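PDB 3LOM: geranyltranstransferase, which probably condenses isopentenyl diphosphate with an allylic diphosphate, with magnesium as cofactor, to make farnesyl diphosphate or a longer prenyl diphosphate. Local coordinates for residues Gln26-Ile31 and Gln124-Glu129; Leu72-Ala77 and Ile128-Met133; Lys220-Val225 and Gln275-Ser280; Asp279-Phe284 and Ala290-Thr295. All coordinates share one frame; numbering follows the deposited sequence.

Interaction 1 of 4, residues Gln26-Ile31 and Gln124-Glu129; sequences QLLNEI and QALAIE
With its CG turned away from the backbone N (chi1 -174°), Leu126 sends both methyls out from helix 113-135 toward Ile31, whose CG1 stands beside its own backbone N and carries CD1 forward to meet them. The two side chains approach end-on. Ile31 CD1 comes to 3.7 Å from Leu126 CD2 and lies almost as near CD1, at 3.8 Å between Ile31 CD1 and Leu126 CD1, so one methyl sits against both branches of the leucine fork. Leu28 joins from helix 5-28, slanting across Leu126 with a looser methyl contact, Leu28 CD2 to Leu126 CD2 at 4.2 Å. Long aliphatic chains suit this place because the backbones stay far apart: the nearest pair of CA atoms, Ile31 and Leu126, is separated by 9.4 Å. No hydrogen bond crosses the gap, and the contact is purely apolar. Around it, Leu126 also rests on Leu81 of helix 69-91, while Leu28 packs on His43 and Leu46 of helix 36-46. Ile31, in the loop that follows helix 5-28, touches Ser158 of the second subunit, which places this contact where the N-terminal helix, helices 36-46, 69-91 and 113-135, and the dimer interface come together.

Interaction 2 of 4, residues Leu72-Ala77 and Ile128-Met133; sequences LDIIAA and IEVLLM
This contact is an antiparallel helix pair within the all-helical isoprenoid synthase fold, joining helix 69-91 to helix 113-135. The segments Leu72-Ala77 and Ile128-Met133 run at 160° to each other, with their axes 9.1 Å apart at closest approach. The backbones come nearest at Ile74 and Leu131, their CA atoms 6.5 Å apart. Beta-branched residues suit such a close passage, since their methyls fill space beside the backbone without needing a long reach. Ile74 CG2, placed opposite the backbone N while CG1 stands beside it (chi1 -58°), is the methyl that does the touching. It slants across Val130, with Ile74 CG2 and Val130 CG1 3.9 Å apart. Leu131, the next residue along, contributes too: its CB leaves the helix obliquely, but CD2 swings back across the gap and lies 4.4 Å from Ile75 CA, covering backbone as well as side chain. Ile75 itself points its CB away from the partner helix. All four touching residues are buried, and no hydrogen bond links the two segments, as fits apolar side chains packed on each other and on main chain in the interior. Tyr23 of helix 5-28 packs on Ile74, and Leu27 of the same helix lies on both Ala77 and Val130. Leu131 is backed by Thr148 and Leu151 of helix 141-155, while Leu132 packs on Gln149 of the second subunit. The closest touch in the pair brings a methyl against main chain: Ile74 CG2 lies 3.6 Å from Val130 O.

Interaction 3 of 4, residues Lys220-Val225 and Gln275-Ser280; sequences KHIGLV and QIAMDS
Helix segments 220-225 and 275-279 run nearly antiparallel, at 151°, with axes 9.1 Å apart, and the backbones come nearest at His221 and Ala277, whose CA atoms are 6.0 Å apart. Small Ala277 suits this close point. Its CB meets His221 CB at 4.4 Å and is touched at 4.2 Å by Ile222 CD1, an end methyl that reaches back to the partner helix. Beside it, Ile276 lays CG2 squarely over one face of the His221 ring in a CH-pi contact, 3.9 Å from the ring centroid and only 7° off its normal. With CG1 standing beside the backbone N (chi1 -61°), CG2 is the branch presented to the ring, and it lies about equally far from all five ring atoms. The imidazole thus offers Ile276 an apolar face, while its ND1 is hydrogen-bonded to His273 ND1, which probably fixes the rotation of the ring. Within the contact's own two helices, Tyr274, just before the segment in helix 263-279, packs on Ile222, and Tyr218 of helix 209-236 lies on Ala277. From the neighbouring helices, Thr295 of helix 289-303 touches Ile222, which also packs on Ile193 of helix 178-201.

Interaction 4 of 4, residues Asp279-Phe284 and Ala290-Thr295; sequences DSLRLF and ALIELT
Leu281 meets Leu291 and Ile292 with the two branches of one leucine fork, and these methyl contacts are the tightly packed part of the join between the segment Asp279-Phe284 and helix 289-303. Its CD1 lies 3.8 Å from Ile292 CG1, the two side chains sliding past each other in opposite directions, while CD2 meets Leu291 CD2 at 3.9 Å, there crossing at about a right angle. Having CG beside the backbone N (chi1 -43°) lets the fork straddle neighbouring positions on the helix. A branched leucine suits a loop residue that must close over a helix from a distance, for the nearest CA atoms, those of Leu281 and Ile292, remain 7.9 Å apart. Behind this apolar layer the helix takes care of its own polar groups. Leu291 O receives Thr295 N at 2.9 Å and Thr295 OG1 at 2.6 Å, the two arriving from opposite faces of the carbonyl plane, with the hydroxyl 37° out of it. The solvent side is looser. Arg282 turns its CB away from helix 289-303, and its NH1 makes a long, weak ion pair with Asp279 OD2 at 3.8 Å. Tyr218 of helix 209-236 backs Leu281 and Leu291 and hydrogen-bonds Thr295 OG1 through its own hydroxyl. Leu64 of helix 53-64 touches Leu291, and Met278 of helix 263-279 packs on Ile292, so the contact lies among helices 53-64, 209-236 and 263-279, with its outer side exposed.

Interactions 1 and 2 share helix 113-135 and are in direct contact through Leu27, in the first segment of interaction 1; both border the second subunit. Interactions 3 and 4, whose centres are 10 Å apart, likewise adjoin, with Met278 meeting Thr295; no other chain touches them. Interactions 1 and 3 lie on opposite sides of the chain's centre. Interactions 1, 2 and 4 are buried. Interaction 2 packs apolar side chains on each other and on main chain between two helices, whereas interaction 1 adds a loop residue, Ile31, to helical Leu28, and interaction 4 uses the loop residue Leu281. Interaction 3, only partly buried, is the one that brings in an aromatic ring.

Interaction 1 of 4, residues Gln26-Ile31 and Gln124-Glu129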
# COMPACT_ATOMS: atom_id res chain seq x y z
N GLN A 26 3.55 -20.73 1.95
CA GLN A 26 4.87 -20.82 1.36
C GLN A 26 5.44 -19.43 1.16
O GLN A 26 6.57 -19.15 1.58
CB GLN A 26 4.82 -21.56 0.01
CG GLN A 26 4.67 -23.08 0.13
CD GLN A 26 5.92 -23.77 0.67
OE1 GLN A 26 5.83 -24.75 1.42
NE2 GLN A 26 7.10 -23.27 0.28
N LEU A 27 4.63 -18.56 0.56
CA LEU A 27 4.96 -17.16 0.34
C LEU A 27 5.36 -16.43 1.63
O LEU A 27 6.41 -15.80 1.68
CB LEU A 27 3.76 -16.47 -0.32
CG LEU A 27 3.78 -15.01 -0.77
CD1 LEU A 27 5.01 -14.70 -1.60
CD2 LEU A 27 2.51 -14.77 -1.57
N LEU A 28 4.52 -16.54 2.66
CA LEU A 28 4.79 -15.92 3.97
C LEU A 28 6.08 -16.43 4.63
O LEU A 28 6.83 -15.64 5.20
CB LEU A 28 3.60 -16.08 4.92
CG LEU A 28 2.39 -15.16 4.70
CD1 LEU A 28 1.22 -15.59 5.55
CD2 LEU A 28 2.75 -13.70 4.96
N ASN A 29 6.33 -17.73 4.50
CA ASN A 29 7.51 -18.36 5.13
C ASN A 29 8.83 -18.03 4.42
O ASN A 29 9.90 -18.42 4.89
CB ASN A 29 7.33 -19.89 5.25
CG ASN A 29 6.14 -20.31 6.17
OD1 ASN A 29 5.80 -21.49 6.22
ND2 ASN A 29 5.52 -19.35 6.87
N GLU A 30 8.75 -17.32 3.29
CA GLU A 30 9.94 -16.92 2.53
C GLU A 30 10.39 -15.48 2.76
O GLU A 30 11.58 -15.19 2.66
CB GLU A 30 9.73 -17.16 1.03
CG GLU A 30 9.81 -18.62 0.62
CD GLU A 30 9.40 -18.85 -0.82
OE1 GLU A 30 10.00 -18.20 -1.71
OE2 GLU A 30 8.50 -19.67 -1.06
N ILE A 31 9.45 -14.58 3.05
CA ILE A 31 9.76 -13.17 3.32
C ILE A 31 10.46 -13.00 4.67
O ILE A 31 10.10 -13.66 5.65
CB ILE A 31 8.49 -12.27 3.37
CG1 ILE A 31 7.43 -12.76 2.40
CG2 ILE A 31 8.84 -10.81 3.06
CD1 ILE A 31 6.05 -12.62 2.94
N GLN A 124 -0.79 -4.47 2.36
CA GLN A 124 -0.94 -3.65 1.15
C GLN A 124 0.35 -3.63 0.35
O GLN A 124 0.33 -3.92 -0.84
CB GLN A 124 -1.42 -2.21 1.46
CG GLN A 124 -1.29 -1.26 0.23
CD GLN A 124 -2.20 -0.04 0.23
OE1 GLN A 124 -2.78 0.29 -0.81
NE2 GLN A 124 -2.33 0.64 1.38
N ALA A 125 1.46 -3.31 1.03
CA ALA A 125 2.77 -3.35 0.40
C ALA A 125 3.16 -4.76 -0.10
O ALA A 125 3.78 -4.87 -1.16
CB ALA A 125 3.82 -2.82 1.35
N LEU A 126 2.78 -5.80 0.65
CA LEU A 126 3.16 -7.18 0.27
C LEU A 126 2.52 -7.62 -1.04
O LEU A 126 3.21 -8.18 -1.89
CB LEU A 126 2.87 -8.20 1.38
CG LEU A 126 3.38 -9.63 1.09
CD1 LEU A 126 4.89 -9.67 0.84
CD2 LEU A 126 2.97 -10.65 2.15
N ALA A 127 1.23 -7.34 -1.18
CA ALA A 127 0.47 -7.61 -2.40
C ALA A 127 1.20 -7.10 -3.65
O ALA A 127 1.26 -7.81 -4.65
CB ALA A 127 -0.89 -6.98 -2.31
N ILE A 128 1.76 -5.90 -3.54
CA ILE A 128 2.54 -5.28 -4.62
C ILE A 128 3.92 -5.93 -4.78
O ILE A 128 4.35 -6.17 -5.91
CB ILE A 128 2.62 -3.75 -4.41
CG1 ILE A 128 1.21 -3.16 -4.44
CG2 ILE A 128 3.50 -3.08 -5.47
CD1 ILE A 128 1.05 -1.95 -3.56
N GLU A 129 4.61 -6.23 -3.66
CA GLU A 129 5.89 -6.97 -3.68
C GLU A 129 5.77 -8.32 -4.39
O GLU A 129 6.56 -8.62 -5.28
CB GLU A 129 6.45 -7.16 -2.26
CG GLU A 129 7.87 -7.76 -2.20
CD GLU A 129 8.64 -7.38 -0.94
OE1 GLU A 129 9.89 -7.50 -0.95
OE2 GLU A 129 8.03 -6.97 0.07

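Interaction 2 of 4, residues Leu72-Ala77 and Ile128-Met133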
# COMPACT_ATOMS: atom_id res chain seq x y z
N LEU A 72 -1.70 -17.34 -11.94
CA LEU A 72 -2.95 -17.24 -11.21
C LEU A 72 -2.79 -17.27 -9.69
O LEU A 72 -3.48 -16.53 -8.99
CB LEU A 72 -3.92 -18.34 -11.66
CG LEU A 72 -4.48 -18.15 -13.07
CD1 LEU A 72 -5.42 -19.28 -13.45
CD2 LEU A 72 -5.18 -16.80 -13.17
N ASP A 73 -1.88 -18.12 -9.20
CA ASP A 73 -1.54 -18.18 -7.77
C ASP A 73 -1.11 -16.83 -7.23
O ASP A 73 -1.57 -16.40 -6.17
CB ASP A 73 -0.40 -19.18 -7.52
CG ASP A 73 -0.81 -20.62 -7.76
OD1 ASP A 73 -1.96 -20.99 -7.44
OD2 ASP A 73 0.04 -21.40 -8.26
N ILE A 74 -0.24 -16.17 -7.99
CA ILE A 74 0.35 -14.88 -7.63
C ILE A 74 -0.71 -13.77 -7.61
O ILE A 74 -0.79 -13.02 -6.63
CB ILE A 74 1.49 -14.50 -8.60
CG1 ILE A 74 2.57 -15.59 -8.59
CG2 ILE A 74 2.08 -13.14 -8.26
CD1 ILE A 74 3.41 -15.66 -9.85
N ILE A 75 -1.51 -13.71 -8.68
CA ILE A 75 -2.56 -12.68 -8.81
C ILE A 75 -3.59 -12.79 -7.70
O ILE A 75 -3.93 -11.78 -7.07
CB ILE A 75 -3.24 -12.69 -10.22
CG1 ILE A 75 -2.21 -12.38 -11.32
CG2 ILE A 75 -4.41 -11.69 -10.27
CD1 ILE A 75 -2.76 -12.43 -12.74
N ALA A 76 -4.03 -14.02 -7.44
CA ALA A 76 -4.98 -14.33 -6.36
C ALA A 76 -4.45 -14.05 -4.95
O ALA A 76 -5.23 -13.72 -4.05
CB ALA A 76 -5.43 -15.77 -6.47
N ALA A 77 -3.14 -14.21 -4.76
CA ALA A 77 -2.51 -13.94 -3.47
C ALA A 77 -2.52 -12.44 -3.21
O ALA A 77 -2.91 -12.00 -2.13
CB ALA A 77 -1.09 -14.48 -3.44
N ILE A 128 1.76 -5.90 -3.54
CA ILE A 128 2.54 -5.28 -4.62
C ILE A 128 3.92 -5.93 -4.78
O ILE A 128 4.35 -6.17 -5.91
CB ILE A 128 2.62 -3.75 -4.41
CG1 ILE A 128 1.21 -3.16 -4.44
CG2 ILE A 128 3.50 -3.08 -5.47
CD1 ILE A 128 1.05 -1.95 -3.56
N GLU A 129 4.61 -6.23 -3.66
CA GLU A 129 5.89 -6.97 -3.68
C GLU A 129 5.77 -8.32 -4.39
O GLU A 129 6.56 -8.62 -5.28
CB GLU A 129 6.45 -7.16 -2.26
CG GLU A 129 7.87 -7.76 -2.20
CD GLU A 129 8.64 -7.38 -0.94
OE1 GLU A 129 9.89 -7.50 -0.95
OE2 GLU A 129 8.03 -6.97 0.07
N VAL A 130 4.77 -9.09 -3.98
CA VAL A 130 4.45 -10.39 -4.57
C VAL A 130 4.21 -10.31 -6.08
O VAL A 130 4.71 -11.15 -6.84
CB VAL A 130 3.24 -11.04 -3.85
CG1 VAL A 130 2.77 -12.31 -4.54
CG2 VAL A 130 3.60 -11.34 -2.41
N LEU A 131 3.45 -9.30 -6.52
CA LEU A 131 3.21 -9.09 -7.95
C LEU A 131 4.51 -8.83 -8.69
O LEU A 131 4.80 -9.51 -9.66
CB LEU A 131 2.23 -7.94 -8.20
CG LEU A 131 0.75 -8.17 -7.89
CD1 LEU A 131 0.00 -6.86 -7.96
CD2 LEU A 131 0.11 -9.20 -8.81
N LEU A 132 5.29 -7.88 -8.19
CA LEU A 132 6.53 -7.49 -8.86
C LEU A 132 7.64 -8.55 -8.92
O LEU A 132 8.23 -8.73 -9.99
CB LEU A 132 7.08 -6.20 -8.27
CG LEU A 132 6.22 -4.93 -8.38
CD1 LEU A 132 7.01 -3.79 -7.78
CD2 LEU A 132 5.78 -4.62 -9.81
N MET A 133 7.94 -9.23 -7.81
CA MET A 133 9.04 -10.21 -7.79
C MET A 133 8.68 -11.57 -8.41
O MET A 133 9.50 -12.18 -9.09
CB MET A 133 9.68 -10.35 -6.39
CG MET A 133 8.82 -11.02 -5.30
SD MET A 133 9.55 -10.96 -3.64
CE MET A 133 8.23 -11.72 -2.69

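Interaction 3 of 4, residues Lys220-Val225 and Gln275-Ser280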
# COMPACT_ATOMS: atom_id res chain seq x y z
N LYS A 220 -19.11 -6.79 -13.00
CA LYS A 220 -19.91 -5.66 -12.52
C LYS A 220 -21.15 -6.14 -11.79
O LYS A 220 -21.47 -5.66 -10.71
CB LYS A 220 -20.33 -4.74 -13.67
CG LYS A 220 -19.26 -3.76 -14.11
CD LYS A 220 -19.54 -3.23 -15.51
CE LYS A 220 -18.27 -2.64 -16.13
NZ LYS A 220 -18.39 -2.49 -17.61
N HIS A 221 -21.84 -7.10 -12.39
CA HIS A 221 -23.10 -7.55 -11.83
C HIS A 221 -22.91 -8.45 -10.61
O HIS A 221 -23.75 -8.46 -9.72
CB HIS A 221 -23.98 -8.19 -12.91
CG HIS A 221 -24.49 -7.20 -13.91
ND1 HIS A 221 -25.70 -6.56 -13.79
CD2 HIS A 221 -23.92 -6.70 -15.04
CE1 HIS A 221 -25.86 -5.72 -14.80
NE2 HIS A 221 -24.80 -5.79 -15.57
N ILE A 222 -21.79 -9.17 -10.56
CA ILE A 222 -21.50 -10.03 -9.42
C ILE A 222 -21.09 -9.22 -8.17
O ILE A 222 -21.55 -9.50 -7.06
CB ILE A 222 -20.52 -11.20 -9.79
CG1 ILE A 222 -20.88 -12.48 -9.04
CG2 ILE A 222 -19.04 -10.82 -9.69
CD1 ILE A 222 -21.96 -13.29 -9.71
N GLY A 223 -20.29 -8.17 -8.37
CA GLY A 223 -19.87 -7.27 -7.30
C GLY A 223 -21.00 -6.43 -6.73
O GLY A 223 -21.00 -6.09 -5.54
N LEU A 224 -21.97 -6.12 -7.58
CA LEU A 224 -23.17 -5.39 -7.18
C LEU A 224 -24.11 -6.30 -6.40
O LEU A 224 -24.56 -5.94 -5.31
CB LEU A 224 -23.86 -4.83 -8.42
CG LEU A 224 -25.23 -4.16 -8.35
CD1 LEU A 224 -25.25 -2.97 -7.39
CD2 LEU A 224 -25.65 -3.73 -9.74
N VAL A 225 -24.39 -7.48 -6.95
CA VAL A 225 -25.37 -8.40 -6.36
C VAL A 225 -24.96 -8.99 -4.99
O VAL A 225 -25.83 -9.30 -4.17
CB VAL A 225 -25.82 -9.50 -7.38
CG1 VAL A 225 -24.82 -10.64 -7.45
CG2 VAL A 225 -27.23 -9.99 -7.07
N GLN A 275 -29.06 -13.39 -13.13
CA GLN A 275 -29.47 -13.88 -14.45
C GLN A 275 -28.61 -13.26 -15.55
O GLN A 275 -28.15 -13.96 -16.45
CB GLN A 275 -30.95 -13.59 -14.69
CG GLN A 275 -31.61 -14.40 -15.81
CD GLN A 275 -31.54 -13.72 -17.17
OE1 GLN A 275 -31.49 -14.39 -18.20
NE2 GLN A 275 -31.53 -12.38 -17.18
N ILE A 276 -28.38 -11.94 -15.45
CA ILE A 276 -27.51 -11.22 -16.38
C ILE A 276 -26.08 -11.75 -16.27
O ILE A 276 -25.40 -11.93 -17.29
CB ILE A 276 -27.58 -9.66 -16.16
CG1 ILE A 276 -29.01 -9.11 -16.37
CG2 ILE A 276 -26.59 -8.90 -17.05
CD1 ILE A 276 -29.66 -9.43 -17.73
N ALA A 277 -25.65 -12.02 -15.04
CA ALA A 277 -24.33 -12.60 -14.78
C ALA A 277 -24.16 -13.99 -15.40
O ALA A 277 -23.14 -14.25 -16.05
CB ALA A 277 -24.03 -12.62 -13.28
N MET A 278 -25.16 -14.86 -15.22
CA MET A 278 -25.21 -16.20 -15.83
C MET A 278 -25.07 -16.16 -17.36
O MET A 278 -24.24 -16.86 -17.94
CB MET A 278 -26.54 -16.90 -15.50
CG MET A 278 -26.74 -17.28 -14.06
SD MET A 278 -25.62 -18.57 -13.51
CE MET A 278 -26.47 -19.05 -12.01
N ASP A 279 -25.89 -15.31 -17.98
CA ASP A 279 -25.98 -15.18 -19.44
C ASP A 279 -24.74 -14.60 -20.11
O ASP A 279 -24.57 -14.73 -21.32
CB ASP A 279 -27.21 -14.35 -19.81
CG ASP A 279 -28.52 -15.10 -19.61
OD1 ASP A 279 -28.63 -15.92 -18.66
OD2 ASP A 279 -29.45 -14.87 -20.40
N SER A 280 -23.89 -13.96 -19.31
CA SER A 280 -22.68 -13.30 -19.80
C SER A 280 -21.57 -14.29 -20.18
O SER A 280 -20.63 -13.93 -20.90
CB SER A 280 -22.16 -12.32 -18.74
OG SER A 280 -21.14 -11.49 -19.26

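Interaction 4 of 4, residues Asp279-Phe284 and Ala290-Thr295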
# COMPACT_ATOMS: atom_id res chain seq x y z
N ASP A 279 -25.89 -15.31 -17.98
CA ASP A 279 -25.98 -15.18 -19.44
C ASP A 279 -24.74 -14.60 -20.11
O ASP A 279 -24.57 -14.73 -21.32
CB ASP A 279 -27.21 -14.35 -19.81
CG ASP A 279 -28.52 -15.10 -19.61
OD1 ASP A 279 -28.63 -15.92 -18.66
OD2 ASP A 279 -29.45 -14.87 -20.40
N SER A 280 -23.89 -13.96 -19.31
CA SER A 280 -22.68 -13.30 -19.80
C SER A 280 -21.57 -14.29 -20.18
O SER A 280 -20.63 -13.93 -20.90
CB SER A 280 -22.16 -12.32 -18.74
OG SER A 280 -21.14 -11.49 -19.26
N LEU A 281 -21.69 -15.53 -19.70
CA LEU A 281 -20.63 -16.53 -19.86
C LEU A 281 -20.95 -17.57 -20.94
O LEU A 281 -20.19 -18.51 -21.15
CB LEU A 281 -20.39 -17.24 -18.52
CG LEU A 281 -20.34 -16.35 -17.27
CD1 LEU A 281 -20.86 -17.12 -16.07
CD2 LEU A 281 -18.93 -15.79 -17.03
N ARG A 282 -22.08 -17.37 -21.62
CA ARG A 282 -22.57 -18.31 -22.63
C ARG A 282 -21.72 -18.33 -23.91
O ARG A 282 -21.85 -19.23 -24.73
CB ARG A 282 -24.03 -18.03 -22.96
CG ARG A 282 -24.96 -18.21 -21.78
CD ARG A 282 -26.37 -17.77 -22.11
NE ARG A 282 -27.10 -18.76 -22.89
CZ ARG A 282 -28.30 -18.57 -23.41
NH1 ARG A 282 -28.92 -17.41 -23.24
NH2 ARG A 282 -28.89 -19.53 -24.10
N LEU A 283 -20.85 -17.33 -24.06
CA LEU A 283 -19.82 -17.31 -25.09
C LEU A 283 -18.81 -18.45 -24.87
O LEU A 283 -18.31 -19.04 -25.82
CB LEU A 283 -19.10 -15.96 -25.10
CG LEU A 283 -18.71 -15.31 -26.43
CD1 LEU A 283 -18.44 -13.82 -26.23
CD2 LEU A 283 -17.52 -15.98 -27.13
N PHE A 284 -18.53 -18.75 -23.60
CA PHE A 284 -17.59 -19.81 -23.22
C PHE A 284 -18.27 -21.18 -23.25
O PHE A 284 -17.62 -22.19 -23.55
CB PHE A 284 -17.00 -19.54 -21.84
CG PHE A 284 -16.42 -18.16 -21.67
CD1 PHE A 284 -15.13 -17.87 -22.11
CD2 PHE A 284 -17.16 -17.15 -21.06
CE1 PHE A 284 -14.59 -16.59 -21.95
CE2 PHE A 284 -16.63 -15.87 -20.90
CZ PHE A 284 -15.35 -15.59 -21.34
N ALA A 290 -17.91 -24.58 -14.51
CA ALA A 290 -17.34 -24.46 -13.17
C ALA A 290 -17.78 -23.15 -12.52
O ALA A 290 -18.25 -23.15 -11.37
CB ALA A 290 -15.81 -24.53 -13.25
N LEU A 291 -17.65 -22.05 -13.26
CA LEU A 291 -18.01 -20.72 -12.78
C LEU A 291 -19.51 -20.54 -12.62
O LEU A 291 -19.96 -19.86 -11.69
CB LEU A 291 -17.43 -19.64 -13.70
CG LEU A 291 -17.54 -18.15 -13.34
CD1 LEU A 291 -17.21 -17.86 -11.88
CD2 LEU A 291 -16.64 -17.34 -14.26
N ILE A 292 -20.28 -21.16 -13.51
CA ILE A 292 -21.75 -21.10 -13.49
C ILE A 292 -22.31 -21.78 -12.23
O ILE A 292 -23.23 -21.26 -11.59
CB ILE A 292 -22.36 -21.69 -14.79
CG1 ILE A 292 -22.02 -20.79 -15.99
CG2 ILE A 292 -23.87 -21.87 -14.69
CD1 ILE A 292 -22.00 -21.51 -17.33
N GLU A 293 -21.72 -22.92 -11.87
CA GLU A 293 -22.10 -23.65 -10.66
C GLU A 293 -21.75 -22.86 -9.40
O GLU A 293 -22.53 -22.85 -8.44
CB GLU A 293 -21.44 -25.04 -10.63
CG GLU A 293 -22.28 -26.13 -9.96
CD GLU A 293 -22.26 -26.07 -8.43
OE1 GLU A 293 -21.17 -25.86 -7.85
OE2 GLU A 293 -23.34 -26.22 -7.82
N LEU A 294 -20.60 -22.19 -9.41
CA LEU A 294 -20.22 -21.29 -8.31
C LEU A 294 -21.19 -20.12 -8.19
O LEU A 294 -21.60 -19.76 -7.08
CB LEU A 294 -18.78 -20.79 -8.48
CG LEU A 294 -18.31 -19.81 -7.39
CD1 LEU A 294 -18.15 -20.50 -6.05
CD2 LEU A 294 -17.03 -19.08 -7.80
N THR A 295 -21.55 -19.53 -9.33
CA THR A 295 -22.51 -18.43 -9.40
C THR A 295 -23.86 -18.85 -8.83
O THR A 295 -24.47 -18.11 -8.06
CB THR A 295 -22.68 -17.94 -10.85
OG1 THR A 295 -21.38 -17.72 -11.44
CG2 THR A 295 -23.47 -16.64 -10.91